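Local coordinates for protein uncharacterized oxidoreductase yvaA (Bacillus subtilis subsp. subtilis, PDB 3GDO) that catalyses the reversible NADPH-dependent reduction of scyllo-inosose to scyllo-inositol and cannot use NADH in place of NADPH, at residues T5-I10 against A65-I70; L25-E30 against S301-Y306; D29-S34 against R307-S312; K35-R40 against H55-I60; V117-Y122 against V321-G326. All blocks are in the same frame, centred on the assembly; numbering follows the deposited sequence.

Contact 1. Residues T5-I10 against A65-I70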
# COMPACT_ATOMS: atom_id res chain seq x y z
N THR B 5 27.45 2.16 38.87
CA THR B 5 27.22 1.43 37.62
C THR B 5 26.19 0.34 37.82
O THR B 5 26.16 -0.34 38.86
CB THR B 5 28.51 0.82 37.00
OG1 THR B 5 29.18 -0.02 37.96
CG2 THR B 5 29.45 1.90 36.54
N ILE B 6 25.34 0.17 36.83
CA ILE B 6 24.34 -0.88 36.85
C ILE B 6 25.05 -2.15 36.40
O ILE B 6 25.66 -2.17 35.31
CB ILE B 6 23.13 -0.51 35.95
CG1 ILE B 6 22.46 0.77 36.49
CG2 ILE B 6 22.15 -1.66 35.85
CD1 ILE B 6 21.33 1.29 35.67
N LYS B 7 24.98 -3.18 37.23
CA LYS B 7 25.66 -4.45 36.98
C LYS B 7 24.79 -5.29 36.09
O LYS B 7 23.70 -5.69 36.48
CB LYS B 7 25.96 -5.23 38.30
CG LYS B 7 26.78 -4.47 39.37
CD LYS B 7 27.97 -3.75 38.76
CE LYS B 7 28.83 -3.08 39.85
NZ LYS B 7 28.29 -1.73 40.20
N VAL B 8 25.30 -5.62 34.92
CA VAL B 8 24.50 -6.32 33.90
C VAL B 8 24.95 -7.75 33.72
O VAL B 8 26.14 -8.03 33.70
CB VAL B 8 24.61 -5.56 32.55
CG1 VAL B 8 23.79 -6.26 31.43
CG2 VAL B 8 24.21 -4.09 32.75
N GLY B 9 23.98 -8.65 33.59
CA GLY B 9 24.20 -10.00 33.08
C GLY B 9 23.51 -10.17 31.72
O GLY B 9 22.31 -9.86 31.58
N ILE B 10 24.27 -10.61 30.71
CA ILE B 10 23.70 -10.86 29.36
C ILE B 10 23.47 -12.34 29.08
O ILE B 10 24.40 -13.14 29.15
CB ILE B 10 24.55 -10.26 28.23
CG1 ILE B 10 24.81 -8.78 28.49
CG2 ILE B 10 23.87 -10.48 26.84
CD1 ILE B 10 25.86 -8.16 27.57
N ALA B 65 24.80 -9.37 43.22
CA ALA B 65 25.29 -8.11 42.70
C ALA B 65 24.62 -7.74 41.34
O ALA B 65 24.59 -6.58 40.97
CB ALA B 65 26.82 -8.10 42.58
N ILE B 66 24.10 -8.74 40.63
CA ILE B 66 23.49 -8.52 39.30
C ILE B 66 22.14 -7.81 39.42
O ILE B 66 21.25 -8.30 40.12
CB ILE B 66 23.29 -9.86 38.57
CG1 ILE B 66 24.64 -10.53 38.27
CG2 ILE B 66 22.46 -9.67 37.27
CD1 ILE B 66 25.58 -9.73 37.36
N GLU B 67 21.99 -6.67 38.75
CA GLU B 67 20.75 -5.87 38.85
C GLU B 67 19.81 -5.97 37.61
O GLU B 67 18.57 -5.98 37.76
CB GLU B 67 21.11 -4.42 39.07
CG GLU B 67 22.10 -4.22 40.24
CD GLU B 67 22.53 -2.82 40.35
OE1 GLU B 67 23.55 -2.40 39.74
OE2 GLU B 67 21.80 -2.09 41.03
N LEU B 68 20.43 -6.00 36.42
CA LEU B 68 19.71 -6.08 35.13
C LEU B 68 20.20 -7.27 34.30
O LEU B 68 21.41 -7.45 34.13
CB LEU B 68 19.86 -4.77 34.33
CG LEU B 68 19.23 -4.69 32.92
CD1 LEU B 68 17.73 -4.76 32.96
CD2 LEU B 68 19.67 -3.42 32.22
N VAL B 69 19.25 -8.08 33.82
CA VAL B 69 19.53 -9.18 32.89
C VAL B 69 18.97 -8.79 31.49
O VAL B 69 17.80 -8.35 31.38
CB VAL B 69 18.86 -10.49 33.35
CG1 VAL B 69 19.15 -11.64 32.38
CG2 VAL B 69 19.35 -10.88 34.74
N ILE B 70 19.81 -8.93 30.46
CA ILE B 70 19.35 -8.84 29.05
C ILE B 70 19.08 -10.23 28.48
O ILE B 70 19.95 -11.09 28.46
CB ILE B 70 20.38 -8.12 28.18
CG1 ILE B 70 21.00 -6.93 28.93
CG2 ILE B 70 19.79 -7.74 26.81
CD1 ILE B 70 20.07 -5.73 29.19
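Lys7 and Glu67 open the pairing with an exchange between side chain and backbone. The amide N of Lys7 gives its hydrogen to Glu67 OE1 at 3.0 Å, an almost straight bond of 164° that meets the carboxylate on its anti side. In return Lys7 O is gripped by two amides, Glu67 N at 3.0 Å and Leu68 N at 3.3 Å. The other carboxylate oxygen, Glu67 OE2, is taken by a salt bridge to Arg314. The ammonium of Lys7 turns elsewhere: its chain bends at chi2 (-45°) and again at chi4, and NZ bonds Thr5 O at 2.9 Å as well as Thr5 OG1, while CB and CG pass beside Ala65 O.

From here on the backbones satisfy each other in a parallel ladder. Gly9 N donates to Leu68 O at 2.9 Å, and Ile70 N to Gly9 O at 2.9 Å. Each of these two carbonyls also receives a CA-H, from Val8 CA at Leu68 O and from Val69 CA at Gly9 O. Side chains contribute a buried apolar layer on the face that carries Val8, Ile10, Leu68 and Ile70, with Val8 CG1 touching Ile70 CG1 at 3.8 Å. Helix 303-315 lies over this side and reaches Ile6 and Ile70.

Strands 6-11 and 68-71 are the first and fourth strands of a 3-2-1-4-5-6 parallel sheet, the central pairing of a classic Rossmann fold.

Contact 2. Residues L25-E30 against S301-Y306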
# COMPACT_ATOMS: atom_id res chain seq x y z
N LEU B 25 25.89 -1.10 25.28
CA LEU B 25 26.08 -1.11 26.73
C LEU B 25 27.51 -0.71 27.05
O LEU B 25 27.75 0.11 27.92
CB LEU B 25 25.72 -2.47 27.34
CG LEU B 25 24.23 -2.86 27.34
CD1 LEU B 25 24.02 -4.34 27.67
CD2 LEU B 25 23.47 -2.02 28.32
N ASP B 26 28.44 -1.21 26.25
CA ASP B 26 29.87 -0.88 26.32
C ASP B 26 30.22 0.62 26.29
O ASP B 26 31.21 1.01 26.90
CB ASP B 26 30.63 -1.63 25.22
CG ASP B 26 32.13 -1.44 25.29
OD1 ASP B 26 32.74 -1.95 26.26
OD2 ASP B 26 32.71 -0.79 24.39
N VAL B 27 29.48 1.46 25.56
CA VAL B 27 29.86 2.89 25.53
C VAL B 27 29.18 3.75 26.60
O VAL B 27 29.44 4.94 26.68
CB VAL B 27 29.74 3.55 24.12
CG1 VAL B 27 30.57 2.79 23.09
CG2 VAL B 27 28.27 3.65 23.68
N LEU B 28 28.30 3.16 27.39
CA LEU B 28 27.56 3.92 28.38
C LEU B 28 28.16 3.74 29.79
O LEU B 28 28.08 2.65 30.34
CB LEU B 28 26.09 3.47 28.38
CG LEU B 28 25.30 3.81 27.10
CD1 LEU B 28 23.91 3.24 27.16
CD2 LEU B 28 25.28 5.33 26.90
N ASP B 29 28.75 4.77 30.38
CA ASP B 29 29.32 4.53 31.72
C ASP B 29 28.33 4.24 32.86
O ASP B 29 28.75 3.77 33.94
CB ASP B 29 30.47 5.47 32.14
CG ASP B 29 30.45 6.80 31.42
OD1 ASP B 29 29.44 7.53 31.51
OD2 ASP B 29 31.49 7.15 30.81
N GLU B 30 27.04 4.46 32.62
CA GLU B 30 25.99 4.03 33.52
C GLU B 30 25.98 2.51 33.77
O GLU B 30 25.28 2.02 34.66
CB GLU B 30 24.61 4.41 32.98
CG GLU B 30 24.34 5.89 32.82
CD GLU B 30 24.57 6.37 31.41
OE1 GLU B 30 25.68 6.16 30.87
OE2 GLU B 30 23.63 6.96 30.84
N SER B 301 19.11 6.90 17.32
CA SER B 301 19.70 6.96 18.68
C SER B 301 19.30 5.77 19.56
O SER B 301 18.51 5.94 20.50
CB SER B 301 19.25 8.27 19.35
OG SER B 301 19.88 8.46 20.59
N TYR B 302 19.80 4.58 19.24
CA TYR B 302 19.44 3.38 20.01
C TYR B 302 19.94 3.48 21.47
O TYR B 302 19.36 2.87 22.36
CB TYR B 302 20.00 2.08 19.39
CG TYR B 302 19.32 1.59 18.09
CD1 TYR B 302 18.08 2.08 17.67
CD2 TYR B 302 19.92 0.60 17.32
CE1 TYR B 302 17.47 1.62 16.49
CE2 TYR B 302 19.31 0.11 16.12
CZ TYR B 302 18.10 0.63 15.72
OH TYR B 302 17.50 0.15 14.58
N LEU B 303 21.02 4.22 21.69
CA LEU B 303 21.54 4.50 23.05
C LEU B 303 20.45 5.02 23.96
O LEU B 303 20.44 4.71 25.18
CB LEU B 303 22.69 5.51 23.02
CG LEU B 303 24.00 5.05 22.37
CD1 LEU B 303 25.05 6.21 22.41
CD2 LEU B 303 24.53 3.77 23.09
N THR B 304 19.53 5.80 23.38
CA THR B 304 18.49 6.44 24.16
C THR B 304 17.68 5.40 24.95
O THR B 304 17.39 5.64 26.13
CB THR B 304 17.59 7.37 23.27
OG1 THR B 304 18.42 8.35 22.64
CG2 THR B 304 16.51 8.08 24.07
N TYR B 305 17.35 4.25 24.34
CA TYR B 305 16.65 3.20 25.08
C TYR B 305 17.45 2.85 26.37
O TYR B 305 16.89 2.74 27.46
CB TYR B 305 16.44 1.95 24.23
CG TYR B 305 15.86 0.78 25.00
CD1 TYR B 305 14.49 0.57 25.02
CD2 TYR B 305 16.67 -0.11 25.66
CE1 TYR B 305 13.94 -0.48 25.69
CE2 TYR B 305 16.11 -1.18 26.35
CZ TYR B 305 14.75 -1.35 26.36
OH TYR B 305 14.18 -2.40 27.02
N TYR B 306 18.76 2.68 26.24
CA TYR B 306 19.50 2.26 27.43
C TYR B 306 19.76 3.37 28.47
O TYR B 306 19.85 3.08 29.65
CB TYR B 306 20.76 1.46 27.06
CG TYR B 306 20.46 -0.01 26.82
CD1 TYR B 306 19.98 -0.81 27.83
CD2 TYR B 306 20.68 -0.61 25.55
CE1 TYR B 306 19.68 -2.16 27.63
CE2 TYR B 306 20.42 -1.97 25.33
CZ TYR B 306 19.91 -2.73 26.37
OH TYR B 306 19.65 -4.07 26.22
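Leu25 faces Tyr306 with their CA atoms 7.4 Å apart, and Leu28 faces Leu303 with CA atoms at 8.1 Å, so the two backbones are held apart by a layer of side chains. The contact is apolar throughout. Leu25 reaches in with CD2, which sits over the centre of the Tyr306 ring, 3.8 Å from its centroid and only 12° off the ring normal, a CH-pi contact. The opposite face of the same ring is met by Tyr305 CD2, leaving the phenol clamped between a methyl and a neighbouring ring. Its hydroxyl is hydrogen-bonded to His21 ND1. An alanine in place of Tyr306 would probably open a gap between Leu25 CD2 and Tyr305 and leave His21 ND1 without its hydroxyl partner.

Leu28 meets Tyr306 at the root of its side chain, the two crossing at about a right angle, with Leu28 CD1 3.6 Å from Tyr306 CB. With chi1 at -67° Leu28 CG stands anti to the carbonyl carbon and comes 4.1 Å from Leu303 CD2. That one methyl of Leu303 also receives Val27 CG2 at 3.8 Å.

Leu25, near the C-terminal end of helix 15-26, and Val27 and Leu28 of the connection that follows lie against the N-terminal part of helix 303-315. Leu25 further packs on Tyr31 and Ile33 of strand 31-37, while Tyr306 and Tyr305 rest on Val93 of strand 91-95.

Contact 3. Residues D29-S34 against R307-S312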
# COMPACT_ATOMS: atom_id res chain seq x y z
N ASP B 29 28.75 4.77 30.38
CA ASP B 29 29.32 4.53 31.72
C ASP B 29 28.33 4.24 32.86
O ASP B 29 28.75 3.77 33.94
CB ASP B 29 30.47 5.47 32.14
CG ASP B 29 30.45 6.80 31.42
OD1 ASP B 29 29.44 7.53 31.51
OD2 ASP B 29 31.49 7.15 30.81
N GLU B 30 27.04 4.46 32.62
CA GLU B 30 25.99 4.03 33.52
C GLU B 30 25.98 2.51 33.77
O GLU B 30 25.28 2.02 34.66
CB GLU B 30 24.61 4.41 32.98
CG GLU B 30 24.34 5.89 32.82
CD GLU B 30 24.57 6.37 31.41
OE1 GLU B 30 25.68 6.16 30.87
OE2 GLU B 30 23.63 6.96 30.84
N TYR B 31 26.70 1.75 32.94
CA TYR B 31 26.59 0.28 32.94
C TYR B 31 27.91 -0.43 33.15
O TYR B 31 28.96 0.06 32.74
CB TYR B 31 25.98 -0.24 31.62
CG TYR B 31 24.51 0.09 31.47
CD1 TYR B 31 23.55 -0.70 32.09
CD2 TYR B 31 24.10 1.22 30.76
CE1 TYR B 31 22.21 -0.39 31.97
CE2 TYR B 31 22.77 1.54 30.64
CZ TYR B 31 21.82 0.72 31.23
OH TYR B 31 20.46 1.01 31.14
N GLN B 32 27.84 -1.59 33.78
CA GLN B 32 28.96 -2.50 33.85
C GLN B 32 28.49 -3.87 33.41
O GLN B 32 27.58 -4.46 34.03
CB GLN B 32 29.52 -2.58 35.29
CG GLN B 32 30.80 -3.42 35.42
CD GLN B 32 31.85 -2.98 34.41
OE1 GLN B 32 32.36 -1.86 34.48
NE2 GLN B 32 32.16 -3.85 33.46
N ILE B 33 29.09 -4.39 32.35
CA ILE B 33 28.79 -5.75 31.94
C ILE B 33 29.58 -6.68 32.84
O ILE B 33 30.79 -6.71 32.74
CB ILE B 33 29.14 -6.03 30.46
CG1 ILE B 33 28.27 -5.18 29.51
CG2 ILE B 33 28.86 -7.47 30.13
CD1 ILE B 33 28.91 -3.86 29.07
N SER B 34 28.90 -7.42 33.71
CA SER B 34 29.59 -8.28 34.70
C SER B 34 29.66 -9.73 34.27
O SER B 34 30.71 -10.37 34.37
CB SER B 34 28.93 -8.21 36.08
OG SER B 34 29.06 -6.90 36.59
N ARG B 307 19.91 4.62 28.04
CA ARG B 307 20.01 5.74 28.99
C ARG B 307 18.71 5.85 29.78
O ARG B 307 18.72 6.14 30.99
CB ARG B 307 20.30 7.04 28.28
CG ARG B 307 21.66 7.09 27.63
CD ARG B 307 21.85 8.42 26.88
NE ARG B 307 23.24 8.57 26.46
CZ ARG B 307 23.66 8.84 25.23
NH1 ARG B 307 22.80 9.06 24.25
NH2 ARG B 307 24.95 8.96 24.98
N LYS B 308 17.60 5.57 29.11
CA LYS B 308 16.30 5.61 29.78
C LYS B 308 16.10 4.45 30.75
O LYS B 308 15.59 4.67 31.86
CB LYS B 308 15.15 5.74 28.79
CG LYS B 308 14.64 7.17 28.63
CD LYS B 308 14.42 7.57 27.15
CE LYS B 308 13.19 8.49 27.00
NZ LYS B 308 13.24 9.74 27.83
N ILE B 309 16.49 3.23 30.36
CA ILE B 309 16.44 2.10 31.26
C ILE B 309 17.26 2.40 32.56
O ILE B 309 16.81 2.11 33.66
CB ILE B 309 16.98 0.78 30.58
CG1 ILE B 309 16.01 0.26 29.50
CG2 ILE B 309 17.29 -0.33 31.63
CD1 ILE B 309 14.76 -0.48 30.02
N ALA B 310 18.45 2.96 32.40
CA ALA B 310 19.26 3.37 33.53
C ALA B 310 18.51 4.36 34.45
O ALA B 310 18.56 4.24 35.69
CB ALA B 310 20.58 3.94 33.05
N GLU B 311 17.79 5.31 33.85
CA GLU B 311 16.96 6.26 34.62
C GLU B 311 15.75 5.63 35.30
O GLU B 311 15.39 6.07 36.40
CB GLU B 311 16.64 7.54 33.82
CG GLU B 311 17.95 8.30 33.47
CD GLU B 311 17.79 9.49 32.54
OE1 GLU B 311 16.74 9.63 31.89
OE2 GLU B 311 18.76 10.30 32.44
N SER B 312 15.16 4.57 34.72
CA SER B 312 14.12 3.82 35.42
C SER B 312 14.66 3.07 36.64
O SER B 312 14.02 3.04 37.68
CB SER B 312 13.42 2.80 34.52
OG SER B 312 12.80 3.45 33.43
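Tyr31 pushes the phenol end of its ring obliquely against the methyl of Ala310, with CZ 3.9 Å from Ala310 CB and the hydroxyl oxygen closer still. Tyr31 CG stands anti to the carbonyl carbon (chi1 -70°), and the ring reaches from the strand to the helix at its far end. There OH lies 3.5 Å from Ile309 CG2, the two side chains crossing at about a right angle. The same oxygen is 3.1 Å from Ala310 N, but the angle is too poor for a hydrogen bond. Its hydrogen-bond partner is Tyr306 O, just before segment 307-312. A single buried hydroxyl therefore ties the strand to the helix backbone, while the methyls beside it restrict where the ring can lie.

Glu30 makes a lighter contact at the margin. Its CB points to the helix and stops 4.1 Å from Ala310 CB. The chain then bends at chi2 (98°), and OE2 ends 3.8 Å from Arg307 CG. The carboxylate and guanidinium planes are nearly coplanar, yet Glu30 OE2 and Arg307 NE remain 4.7 Å apart, so at most a long-range attraction would act between them.

Ala310 also touches Ile6 and Ile309 touches Leu68, so helix 303-315 lies across several neighbouring strands. It comes from the sequence range of the C-terminal family and so probably helps to join the two parts of this Gfo/Idh/MocA enzyme, by helix packing on the parallel sheet of a Rossmann fold.

Contact 4. Residues K35-R40 against H55-I60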
# COMPACT_ATOMS: atom_id res chain seq x y z
N LYS B 35 28.53 -10.26 33.81
CA LYS B 35 28.47 -11.66 33.43
C LYS B 35 27.74 -11.86 32.09
O LYS B 35 26.84 -11.09 31.72
CB LYS B 35 27.78 -12.46 34.52
CG LYS B 35 28.58 -12.51 35.85
CD LYS B 35 27.96 -13.50 36.81
CE LYS B 35 28.89 -13.70 38.01
NZ LYS B 35 28.14 -14.51 39.02
N ILE B 36 28.17 -12.90 31.36
CA ILE B 36 27.52 -13.29 30.10
C ILE B 36 27.41 -14.80 30.08
O ILE B 36 28.42 -15.49 30.27
CB ILE B 36 28.29 -12.80 28.88
CG1 ILE B 36 28.57 -11.30 28.97
CG2 ILE B 36 27.57 -13.21 27.55
CD1 ILE B 36 29.45 -10.75 27.86
N MET B 37 26.19 -15.30 29.90
CA MET B 37 25.90 -16.72 29.81
C MET B 37 26.07 -17.18 28.34
O MET B 37 25.26 -16.82 27.49
CB MET B 37 24.48 -17.02 30.32
CG MET B 37 24.23 -18.50 30.58
SD MET B 37 22.55 -19.03 30.90
CE MET B 37 21.69 -18.57 29.43
N THR B 38 27.13 -17.96 28.07
CA THR B 38 27.50 -18.36 26.69
C THR B 38 28.64 -19.40 26.72
O THR B 38 29.42 -19.46 27.68
CB THR B 38 27.95 -17.10 25.85
OG1 THR B 38 28.07 -17.43 24.46
CG2 THR B 38 29.28 -16.49 26.37
N SER B 39 28.75 -20.19 25.66
CA SER B 39 29.91 -21.08 25.50
C SER B 39 30.99 -20.41 24.63
O SER B 39 32.04 -21.02 24.35
CB SER B 39 29.48 -22.42 24.89
OG SER B 39 28.97 -22.21 23.58
N ARG B 40 30.75 -19.17 24.20
CA ARG B 40 31.75 -18.44 23.42
C ARG B 40 32.75 -17.72 24.31
O ARG B 40 32.86 -16.48 24.29
CB ARG B 40 31.09 -17.45 22.46
CG ARG B 40 30.14 -18.10 21.43
CD ARG B 40 29.22 -17.06 20.79
NE ARG B 40 28.35 -17.65 19.77
CZ ARG B 40 28.63 -17.73 18.46
NH1 ARG B 40 29.75 -17.22 17.97
NH2 ARG B 40 27.78 -18.29 17.64
N HIS B 55 28.11 -20.52 32.45
CA HIS B 55 27.36 -21.45 31.60
C HIS B 55 26.05 -21.86 32.23
O HIS B 55 25.23 -22.52 31.60
CB HIS B 55 28.22 -22.67 31.19
CG HIS B 55 29.63 -22.31 30.81
ND1 HIS B 55 29.93 -21.59 29.67
CD2 HIS B 55 30.81 -22.51 31.46
CE1 HIS B 55 31.24 -21.37 29.62
NE2 HIS B 55 31.79 -21.92 30.69
N GLU B 56 25.82 -21.47 33.48
CA GLU B 56 24.52 -21.75 34.11
C GLU B 56 23.72 -20.48 34.31
O GLU B 56 24.30 -19.45 34.64
CB GLU B 56 24.71 -22.42 35.46
CG GLU B 56 23.82 -23.62 35.62
CD GLU B 56 23.97 -24.59 34.45
OE1 GLU B 56 25.13 -24.88 34.06
OE2 GLU B 56 22.94 -25.05 33.92
N LEU B 57 22.40 -20.57 34.14
CA LEU B 57 21.52 -19.44 34.41
C LEU B 57 21.66 -18.92 35.86
O LEU B 57 21.75 -17.71 36.07
CB LEU B 57 20.06 -19.78 34.06
CG LEU B 57 19.01 -18.68 34.25
CD1 LEU B 57 19.43 -17.36 33.63
CD2 LEU B 57 17.65 -19.12 33.73
N GLU B 58 21.76 -19.85 36.82
CA GLU B 58 21.92 -19.54 38.25
C GLU B 58 23.10 -18.67 38.56
O GLU B 58 23.06 -17.90 39.52
CB GLU B 58 22.06 -20.80 39.11
CG GLU B 58 20.78 -21.57 39.29
CD GLU B 58 20.32 -22.24 38.01
OE1 GLU B 58 21.15 -22.48 37.09
OE2 GLU B 58 19.10 -22.54 37.92
N GLU B 59 24.16 -18.82 37.78
CA GLU B 59 25.34 -17.99 37.97
C GLU B 59 25.03 -16.49 37.75
O GLU B 59 25.84 -15.61 38.08
CB GLU B 59 26.46 -18.48 37.04
CG GLU B 59 26.91 -19.96 37.27
CD GLU B 59 28.16 -20.33 36.43
OE1 GLU B 59 29.22 -19.67 36.61
OE2 GLU B 59 28.07 -21.27 35.59
N ILE B 60 23.87 -16.22 37.16
CA ILE B 60 23.36 -14.86 37.02
C ILE B 60 22.19 -14.63 37.99
O ILE B 60 22.15 -13.60 38.68
CB ILE B 60 22.87 -14.59 35.57
CG1 ILE B 60 23.98 -14.88 34.54
CG2 ILE B 60 22.26 -13.19 35.43
CD1 ILE B 60 24.82 -13.70 34.15
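Lys35 runs alongside Ile60 in the opposite direction and ends on the helix backbone. Its CB lies 3.2 Å from Ile60 CD1, tighter than usual for two carbons, so the exact place of that methyl is doubtful. Beyond CG the chain is fully extended, and CD passes 3.2 Å from Glu59 O, with CE also beside that oxygen. At the tip NZ bonds Glu59 O at 2.7 Å, lying in the carbonyl plane. A salt bridge to Asp63 gives the ammonium a second acceptor. The carboxylate of Glu59 is used otherwise: OE2 takes both His55 N and Glu56 N from the same face of its plane, the first at 3.2 Å, and so ties together the backbone at 55-56.

Met37 packs on the backbone of 55-57. Its CG is anti to the backbone N (chi1 -166°), and SD, one bond further, lies 3.6 Å from Leu57 N and 4.1 Å from Leu57 CB. Nearer the surface, His55 ND1 makes a weak bond of 3.0 Å to Thr38 O, which sits at the edge of the imidazole. Thr38 OG1 closes an ST turn by accepting from Arg40 N.

Strand 52-54 pairs beside strand 31-37, and Lys35, Met37 and Glu59 all touch its Val54. Helix 78-87 meets Met37 and Leu57 through His81, while Leu11 of strand 6-11 lies against Met37, Leu57 and Ile60.

Contact 5. Residues V117-Y122 against V321-G326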
# COMPACT_ATOMS: atom_id res chain seq x y z
N VAL B 117 9.75 -5.63 40.15
CA VAL B 117 10.87 -5.48 39.21
C VAL B 117 10.44 -4.80 37.88
O VAL B 117 9.27 -4.88 37.50
CB VAL B 117 11.57 -6.85 38.94
CG1 VAL B 117 12.29 -7.33 40.19
CG2 VAL B 117 10.57 -7.90 38.49
N LEU B 118 11.39 -4.14 37.22
CA LEU B 118 11.14 -3.52 35.92
C LEU B 118 11.25 -4.54 34.78
O LEU B 118 12.27 -5.23 34.65
CB LEU B 118 12.12 -2.38 35.69
CG LEU B 118 11.96 -1.28 36.75
CD1 LEU B 118 13.06 -0.24 36.61
CD2 LEU B 118 10.53 -0.62 36.65
N LEU B 119 10.21 -4.61 33.96
CA LEU B 119 10.18 -5.49 32.78
C LEU B 119 9.97 -4.64 31.53
O LEU B 119 8.97 -3.89 31.41
CB LEU B 119 9.08 -6.54 32.92
CG LEU B 119 8.96 -7.52 31.75
CD1 LEU B 119 10.26 -8.31 31.52
CD2 LEU B 119 7.78 -8.44 31.93
N SER B 120 10.94 -4.70 30.62
CA SER B 120 10.88 -3.93 29.38
C SER B 120 11.13 -4.87 28.16
O SER B 120 11.54 -6.06 28.33
CB SER B 120 11.88 -2.79 29.43
OG SER B 120 11.74 -1.87 28.35
N VAL B 121 10.84 -4.36 26.96
CA VAL B 121 10.97 -5.13 25.71
C VAL B 121 11.77 -4.23 24.78
O VAL B 121 11.50 -3.06 24.70
CB VAL B 121 9.60 -5.47 25.10
CG1 VAL B 121 9.76 -6.22 23.72
CG2 VAL B 121 8.81 -6.34 26.07
N TYR B 122 12.79 -4.78 24.12
CA TYR B 122 13.68 -3.95 23.30
C TYR B 122 13.02 -3.59 21.93
O TYR B 122 13.40 -4.18 20.89
CB TYR B 122 15.04 -4.67 23.15
CG TYR B 122 16.17 -3.83 22.56
CD1 TYR B 122 16.56 -2.66 23.18
CD2 TYR B 122 16.85 -4.23 21.37
CE1 TYR B 122 17.60 -1.89 22.66
CE2 TYR B 122 17.91 -3.46 20.83
CZ TYR B 122 18.27 -2.29 21.49
OH TYR B 122 19.26 -1.45 21.02
N VAL B 321 10.09 1.55 27.12
CA VAL B 321 9.07 0.68 26.53
C VAL B 321 8.54 -0.12 27.70
O VAL B 321 9.35 -0.61 28.48
CB VAL B 321 9.67 -0.30 25.46
CG1 VAL B 321 8.59 -1.16 24.88
CG2 VAL B 321 10.49 0.44 24.31
N THR B 322 7.23 -0.32 27.82
CA THR B 322 6.67 -1.01 28.98
C THR B 322 6.19 -2.40 28.57
O THR B 322 5.99 -2.66 27.40
CB THR B 322 5.42 -0.25 29.56
OG1 THR B 322 4.37 -0.25 28.58
CG2 THR B 322 5.75 1.22 29.96
N ALA B 323 5.95 -3.27 29.55
CA ALA B 323 5.50 -4.61 29.30
C ALA B 323 4.16 -4.60 28.59
O ALA B 323 3.96 -5.40 27.66
CB ALA B 323 5.44 -5.44 30.59
N GLU B 324 3.26 -3.73 29.05
CA GLU B 324 1.95 -3.49 28.43
C GLU B 324 2.03 -3.15 26.93
O GLU B 324 1.26 -3.68 26.14
CB GLU B 324 1.24 -2.31 29.15
CG GLU B 324 -0.27 -2.23 28.91
CD GLU B 324 -0.98 -3.61 28.94
OE1 GLU B 324 -0.80 -4.43 29.91
OE2 GLU B 324 -1.71 -3.89 27.96
N GLU B 325 2.92 -2.23 26.58
CA GLU B 325 3.11 -1.86 25.18
C GLU B 325 3.64 -3.08 24.38
O GLU B 325 3.11 -3.37 23.31
CB GLU B 325 4.04 -0.65 25.06
CG GLU B 325 3.43 0.64 25.62
CD GLU B 325 4.52 1.66 25.88
OE1 GLU B 325 5.72 1.30 25.73
OE2 GLU B 325 4.20 2.80 26.23
N GLY B 326 4.59 -3.82 24.95
CA GLY B 326 5.06 -5.08 24.38
C GLY B 326 3.92 -6.05 24.15
O GLY B 326 3.78 -6.62 23.06
O HOH W 1 6.64 -2.70 32.30
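Ser120 and Val321 form the tight part of this contact. Ser120 OG, anti to its own backbone N (chi1 -171°), donates to Val321 O at 2.7 Å, tilted 26° from the carbonyl plane. The same hydroxyl is also hydrogen-bonded to Tyr305 OH, so one small buried group joins a strand, a loop and helix 303-315. An alanine at Ser120 would probably leave Val321 O without its donor and Tyr305 OH without its hydroxyl mate. Next to the Ser120 hydroxyl, the side chain of Val321 sets its branched end against Val121 O, with CB 3.4 Å away and both methyls close to that oxygen. Gly326, having no CB, lets its CA come within 4.3 Å of Val121 CG2.

Strand 119-122 is the last of the parallel Rossmann sheet, and the helix that meets it, 323-342, lies within the sequence range of the C-terminal family. Thr322 is the N-cap of that helix and forms a capping box with Glu325: Glu325 N bonds Thr322 OG1, and Thr322 N bonds Glu325 OE1. A salt bridge to Arg126 also engages Glu325 OE1.

Toward Leu119 the fit is looser. Leu119 O stays 3.6 Å from Ala323 N, and a water spans the two, giving a hydrogen to Leu119 O at 2.8 Å and accepting one from Ala323 N at 2.9 Å. Leu119 CD2 also touches Ala323 CB at 4.0 Å, and Lys109 of helix 102-115 lies against the same alanine.

Contacts 1, 3, 4 and 5 all reach the parallel Rossmann sheet. Contact 1 lies about 9 Å from contact 3 and 12 Å from contact 4, centre to centre; strands 6-11 and 31-37 link them through backbone bonds such as Ile6 O to Gln32 N at 2.7 Å and Ile10 N to Lys35 O at 2.8 Å. Contacts 2 and 3 both use helix 303-315 and share Asp29 and Glu30, with centres 7 Å apart. Contact 5, its centre about 17 Å from that of contact 2, joins the next helix to the far edge of the sheet. The glycine pattern after strand 6-11 (Gly12, Gly14, Gly17) probably marks the NADP(H) site, and Ile10 of contact 1 touches it.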